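Local coordinates for protein ricin B-related lectin (Polyporus squamosus, PDB 5MUA) that binds galactose through a lectin domain and carries a calcium-dependent papain-like protease domain that takes up the inhibitor E-64, at residues Y9-L23 with V35-W49. Residues are numbered along the deposited sequence; the frame is centred on the assembly and turned at random. Where two conformers were deposited one is given.
Sequences YYIASAYVANTRLAL and VIISSDAVDPLNNLW
Trp49 meets Ile11 and Leu21 in the apolar centre of this contact within the ricin-type beta-trefoil lectin domain, a worked example of how one indole can join two successive strands. Ile11 CD1 lies over a face of the indole, 4.0 Å from the centroid of the Trp49 five-membered ring, in a CH-pi contact; Val62 of strand 59-64 touches both side chains. At the indole edge Trp49 NE1 donates to Leu21 O (3.0 Å), nearly straight at 170° but from above the carbonyl plane. A water bridges the segments, accepting from Ile11 N and donating to Leu21 O and Asn47 O. Leu23 and Val35 extend the apolar patch along the hairpin of 19-23 with 35-39, whose antiparallel pairing includes Ala22 with Ile36.

Farther out, Arg20 CG sits between the backbone N and the carbonyl carbon (chi1 64°) and the chain then runs extended, carrying the guanidinium between the Tyr10 ring and Asp40 CB, which covers the opposite face 3.5 Å from Arg20 CZ. Arg20 NH2 donates to Val42 O in the guanidinium plane (3.0 Å), and a second water accepts from Arg20 NE and Asn47 ND2, donates to Ser39 O and also bonds Ser38 OG. Asp43 OD1 is gripped twice, by Tyr10 OH (2.6 Å) on its syn side and by Asn47 ND2 on its anti lone pair; Arg256 also bonds that hydroxyl. At the hairpin's outer end Asn18 ND2 donates to the syn lone pair of Asp40 OD1 (2.9 Å).

Because Asp43 OD1 sits 3.5 Å from Arg20 NH2 but well out of the guanidinium plane, their salt bridge is purely electrostatic: directed bonds fix the arginine through Val42 and water, while the carboxylate may offset part of its charge.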
loop_
_atom_site.group_PDB
_atom_site.type_symbol
_atom_site.label_atom_id
_atom_site.label_comp_id
_atom_site.label_asym_id
_atom_site.label_seq_id
_atom_site.Cartn_x
_atom_site.Cartn_y
_atom_site.Cartn_z
ATOM N N TYR B 9 1.248 24.700 8.454
ATOM C CA TYR B 9 1.045 25.998 7.859
ATOM C C TYR B 9 2.207 26.482 7.037
ATOM O O TYR B 9 3.362 26.106 7.283
ATOM C CB TYR B 9 0.877 27.014 8.958
ATOM C CG TYR B 9 -0.250 26.807 9.867
ATOM C CD1 TYR B 9 -0.121 26.049 11.031
ATOM C CD2 TYR B 9 -1.451 27.450 9.627
ATOM C CE1 TYR B 9 -1.174 25.902 11.869
ATOM C CE2 TYR B 9 -2.526 27.357 10.494
ATOM C CZ TYR B 9 -2.389 26.579 11.653
ATOM O OH TYR B 9 -3.459 26.473 12.511
ATOM N N TYR B 10 1.929 27.328 6.048
ATOM C CA TYR B 10 2.947 28.279 5.560
ATOM C C TYR B 10 2.871 29.474 6.484
ATOM O O TYR B 10 1.756 29.846 6.965
ATOM C CB TYR B 10 2.607 28.799 4.155
ATOM C CG TYR B 10 2.641 27.804 3.013
ATOM C CD1 TYR B 10 3.735 26.990 2.786
ATOM C CD2 TYR B 10 1.595 27.817 2.055
ATOM C CE1 TYR B 10 3.756 26.110 1.693
ATOM C CE2 TYR B 10 1.614 26.968 0.935
ATOM C CZ TYR B 10 2.677 26.106 0.774
ATOM O OH TYR B 10 2.740 25.252 -0.340
ATOM N N ILE B 11 4.018 30.027 6.803
ATOM C CA ILE B 11 4.079 31.253 7.626
ATOM C C ILE B 11 4.661 32.302 6.678
ATOM O O ILE B 11 5.842 32.265 6.341
ATOM C CB ILE B 11 4.989 31.059 8.850
ATOM C CG1 ILE B 11 4.560 29.839 9.705
ATOM C CG2 ILE B 11 5.014 32.338 9.705
ATOM C CD1 ILE B 11 5.488 29.535 10.873
ATOM N N ALA B 12 3.829 33.238 6.220
ATOM C CA ALA B 12 4.275 34.229 5.241
ATOM C C ALA B 12 4.400 35.589 5.905
ATOM O O ALA B 12 3.604 35.918 6.782
ATOM C CB ALA B 12 3.258 34.368 4.094
ATOM N N SER B 13 5.335 36.349 5.408
ATOM C CA SER B 13 5.493 37.780 5.890
ATOM C C SER B 13 4.329 38.621 5.426
ATOM O O SER B 13 3.985 38.574 4.277
ATOM C CB SER B 13 6.761 38.395 5.334
ATOM O OG SER B 13 6.901 39.746 5.769
ATOM N N ALA B 14 3.719 39.429 6.314
ATOM C CA ALA B 14 2.743 40.415 5.835
ATOM C C ALA B 14 3.453 41.709 5.484
ATOM O O ALA B 14 2.774 42.625 5.055
ATOM C CB ALA B 14 1.652 40.660 6.859
ATOM N N TYR B 15 4.766 41.795 5.710
ATOM C CA TYR B 15 5.545 43.003 5.460
ATOM C C TYR B 15 5.959 43.154 4.026
ATOM O O TYR B 15 5.947 44.236 3.489
ATOM C CB TYR B 15 6.754 42.985 6.352
ATOM C CG TYR B 15 7.718 44.134 6.214
ATOM C CD1 TYR B 15 7.377 45.410 6.641
ATOM C CD2 TYR B 15 9.000 43.931 5.741
ATOM C CE1 TYR B 15 8.287 46.436 6.572
ATOM C CE2 TYR B 15 9.928 44.972 5.660
ATOM C CZ TYR B 15 9.544 46.228 6.113
ATOM O OH TYR B 15 10.416 47.277 6.029
ATOM N N VAL B 16 6.339 42.054 3.377
ATOM C CA VAL B 16 6.657 42.057 1.941
ATOM C C VAL B 16 5.962 40.884 1.268
ATOM O O VAL B 16 5.769 39.861 1.888
ATOM C CB VAL B 16 8.156 42.005 1.662
ATOM C CG1 VAL B 16 8.805 43.302 2.140
ATOM C CG2 VAL B 16 8.799 40.797 2.310
ATOM N N ALA B 17 5.635 41.037 -0.003
ATOM C CA ALA B 17 4.892 40.023 -0.710
ATOM C C ALA B 17 5.741 38.812 -1.116
ATOM O O ALA B 17 6.978 38.855 -1.211
ATOM C CB ALA B 17 4.260 40.619 -1.976
ATOM N N ASN B 18 5.023 37.732 -1.396
ATOM C CA ASN B 18 5.631 36.548 -1.965
ATOM C C ASN B 18 6.744 35.900 -1.139
ATOM O O ASN B 18 7.607 35.233 -1.677
ATOM C CB ASN B 18 6.137 36.868 -3.349
ATOM C CG ASN B 18 5.043 37.309 -4.259
ATOM O OD1 ASN B 18 5.001 38.454 -4.705
ATOM N ND2 ASN B 18 4.103 36.408 -4.504
ATOM N N THR B 19 6.673 36.084 0.175
ATOM C CA THR B 19 7.777 35.722 1.041
ATOM C C THR B 19 7.245 34.930 2.229
ATOM O O THR B 19 6.335 35.376 2.926
ATOM C CB THR B 19 8.473 37.032 1.550
ATOM O OG1 THR B 19 8.922 37.762 0.402
ATOM C CG2 THR B 19 9.669 36.764 2.374
ATOM N N ARG B 20 7.799 33.750 2.416
ATOM C CA ARG B 20 7.456 32.931 3.585
ATOM C C ARG B 20 8.680 32.265 4.211
ATOM O O ARG B 20 9.787 32.294 3.658
ATOM C CB ARG B 20 6.345 31.962 3.228
ATOM C CG ARG B 20 6.771 30.981 2.173
ATOM C CD ARG B 20 5.532 30.343 1.596
ATOM N NE ARG B 20 5.815 29.569 0.426
ATOM C CZ ARG B 20 4.889 29.076 -0.380
ATOM N NH1 ARG B 20 3.625 29.315 -0.186
ATOM N NH2 ARG B 20 5.257 28.358 -1.410
ATOM N N LEU B 21 8.471 31.695 5.400
ATOM C CA LEU B 21 9.537 31.170 6.164
ATOM C C LEU B 21 9.880 29.764 5.721
ATOM O O LEU B 21 9.006 28.960 5.415
ATOM C CB LEU B 21 9.159 31.179 7.599
ATOM C CG LEU B 21 9.023 32.590 8.206
ATOM C CD1 LEU B 21 8.815 32.375 9.697
ATOM C CD2 LEU B 21 10.271 33.462 7.974
ATOM N N ALA B 22 11.154 29.471 5.728
ATOM C CA ALA B 22 11.636 28.106 5.460
ATOM C C ALA B 22 12.889 27.873 6.328
ATOM O O ALA B 22 13.417 28.792 6.953
ATOM C CB ALA B 22 11.942 27.936 3.967
ATOM N N LEU B 23 13.344 26.627 6.406
ATOM C CA LEU B 23 14.585 26.305 7.081
ATOM C C LEU B 23 15.680 26.002 6.073
ATOM O O LEU B 23 15.488 25.241 5.146
ATOM C CB LEU B 23 14.380 25.168 8.045
ATOM C CG LEU B 23 15.552 24.959 8.964
ATOM C CD1 LEU B 23 15.590 26.028 10.073
ATOM C CD2 LEU B 23 15.365 23.587 9.645
ATOM N N VAL B 35 16.480 29.865 10.127
ATOM C CA VAL B 35 15.187 30.101 9.538
ATOM C C VAL B 35 15.426 31.227 8.550
ATOM O O VAL B 35 16.035 32.268 8.910
ATOM C CB VAL B 35 14.093 30.483 10.585
ATOM C CG1 VAL B 35 12.805 30.912 9.916
ATOM C CG2 VAL B 35 13.798 29.313 11.496
ATOM N N ILE B 36 14.924 31.095 7.327
ATOM C CA ILE B 36 15.227 32.006 6.217
ATOM C C ILE B 36 13.927 32.373 5.501
ATOM O O ILE B 36 12.846 31.757 5.704
ATOM C CB ILE B 36 16.249 31.438 5.197
ATOM C CG1 ILE B 36 15.715 30.100 4.529
ATOM C CG2 ILE B 36 17.594 31.131 5.875
ATOM C CD1 ILE B 36 16.539 29.539 3.347
ATOM N N ILE B 37 14.003 33.438 4.718
ATOM C CA ILE B 37 12.928 33.802 3.819
ATOM C C ILE B 37 13.023 32.927 2.565
ATOM O O ILE B 37 14.110 32.544 2.164
ATOM C CB ILE B 37 12.970 35.305 3.403
ATOM C CG1 ILE B 37 14.263 35.661 2.610
ATOM C CG2 ILE B 37 12.746 36.158 4.634
ATOM C CD1 ILE B 37 14.406 37.145 2.156
ATOM N N SER B 38 11.871 32.728 1.941
ATOM C CA SER B 38 11.677 31.812 0.831
ATOM C C SER B 38 10.641 32.415 -0.076
ATOM O O SER B 38 9.584 32.892 0.377
ATOM C CB SER B 38 11.082 30.509 1.435
ATOM O OG SER B 38 10.902 29.578 0.469
ATOM N N SER B 39 10.889 32.354 -1.372
ATOM C CA SER B 39 9.929 32.798 -2.389
ATOM C C SER B 39 8.734 31.832 -2.466
ATOM O O SER B 39 8.918 30.623 -2.554
ATOM C CB SER B 39 10.592 32.846 -3.778
ATOM O OG SER B 39 9.611 33.161 -4.779
ATOM N N ASP B 40 7.526 32.372 -2.477
ATOM C CA ASP B 40 6.357 31.561 -2.754
ATOM C C ASP B 40 6.226 31.174 -4.238
ATOM O O ASP B 40 5.283 30.457 -4.572
ATOM C CB ASP B 40 5.056 32.089 -2.092
ATOM C CG ASP B 40 4.492 33.320 -2.761
ATOM O OD1 ASP B 40 5.006 33.701 -3.794
ATOM O OD2 ASP B 40 3.537 33.907 -2.211
ATOM N N ALA B 41 7.168 31.544 -5.102
ATOM C CA ALA B 41 7.150 30.984 -6.472
ATOM C C ALA B 41 7.614 29.544 -6.455
ATOM O O ALA B 41 7.396 28.876 -7.421
ATOM C CB ALA B 41 7.994 31.746 -7.479
ATOM N N VAL B 42 8.203 29.046 -5.362
ATOM C CA VAL B 42 8.617 27.628 -5.330
ATOM C C VAL B 42 8.063 27.030 -4.044
ATOM O O VAL B 42 7.579 27.772 -3.176
ATOM C CB VAL B 42 10.150 27.437 -5.431
ATOM C CG1 VAL B 42 10.644 27.815 -6.849
ATOM C CG2 VAL B 42 10.919 28.219 -4.327
ATOM N N ASP B 43 8.052 25.699 -3.960
ATOM C CA ASP B 43 7.325 25.041 -2.855
ATOM C C ASP B 43 8.155 23.988 -2.158
ATOM O O ASP B 43 7.669 22.839 -2.004
ATOM C CB ASP B 43 5.968 24.483 -3.342
ATOM C CG ASP B 43 5.007 24.213 -2.226
ATOM O OD1 ASP B 43 5.139 24.858 -1.126
ATOM O OD2 ASP B 43 4.094 23.372 -2.445
ATOM N N PRO B 44 9.388 24.322 -1.760
ATOM C CA PRO B 44 10.275 23.285 -1.160
ATOM C C PRO B 44 9.673 22.836 0.182
ATOM O O PRO B 44 9.082 23.624 0.903
ATOM C CB PRO B 44 11.610 24.012 -0.960
ATOM C CG PRO B 44 11.187 25.394 -0.818
ATOM C CD PRO B 44 10.033 25.646 -1.705
ATOM N N LEU B 45 9.799 21.553 0.481
ATOM C CA LEU B 45 9.073 20.984 1.595
ATOM C C LEU B 45 9.461 21.640 2.960
ATOM O O LEU B 45 8.701 21.567 3.890
ATOM C CB LEU B 45 9.313 19.466 1.661
ATOM C CG LEU B 45 8.887 18.626 0.468
ATOM C CD1 LEU B 45 9.220 17.146 0.672
ATOM C CD2 LEU B 45 7.386 18.775 0.399
ATOM N N ASN B 46 10.674 22.209 3.038
ATOM C CA ASN B 46 11.145 22.909 4.213
ATOM C C ASN B 46 10.487 24.273 4.456
ATOM O O ASN B 46 10.897 24.990 5.391
ATOM C CB ASN B 46 12.685 22.962 4.253
ATOM C CG ASN B 46 13.260 23.678 3.068
ATOM O OD1 ASN B 46 12.598 24.421 2.361
ATOM N ND2 ASN B 46 14.520 23.409 2.813
ATOM N N ASN B 47 9.478 24.608 3.664
ATOM C CA ASN B 47 8.585 25.735 3.984
ATOM C C ASN B 47 7.390 25.361 4.841
ATOM O O ASN B 47 6.508 26.194 5.096
ATOM C CB ASN B 47 8.188 26.511 2.738
ATOM C CG ASN B 47 7.223 25.732 1.851
ATOM O OD1 ASN B 47 6.683 24.669 2.290
ATOM N ND2 ASN B 47 6.996 26.245 0.606
ATOM N N LEU B 48 7.302 24.099 5.248
ATOM C CA LEU B 48 6.133 23.631 5.967
ATOM C C LEU B 48 6.393 23.618 7.442
ATOM O O LEU B 48 7.357 23.021 7.884
ATOM C CB LEU B 48 5.755 22.232 5.510
ATOM C CG LEU B 48 5.411 22.162 4.011
ATOM C CD1 LEU B 48 5.408 20.698 3.528
ATOM C CD2 LEU B 48 4.053 22.838 3.720
ATOM N N TRP B 49 5.466 24.198 8.209
ATOM C CA TRP B 49 5.638 24.293 9.657
ATOM C C TRP B 49 4.521 23.614 10.421
ATOM O O TRP B 49 3.315 23.928 10.244
ATOM C CB TRP B 49 5.740 25.757 10.092
ATOM C CG TRP B 49 6.917 26.419 9.451
ATOM C CD1 TRP B 49 6.904 27.130 8.278
ATOM C CD2 TRP B 49 8.320 26.367 9.849
ATOM N NE1 TRP B 49 8.148 27.551 7.978
ATOM C CE2 TRP B 49 9.040 27.118 8.910
ATOM C CE3 TRP B 49 9.007 25.816 10.934
ATOM C CZ2 TRP B 49 10.442 27.312 8.994
ATOM C CZ3 TRP B 49 10.405 26.007 11.043
ATOM C CH2 TRP B 49 11.106 26.756 10.063
HETATM O O HOH W 1 6.202 28.880 5.181
HETATM O O HOH W 2 8.576 28.714 -0.388
#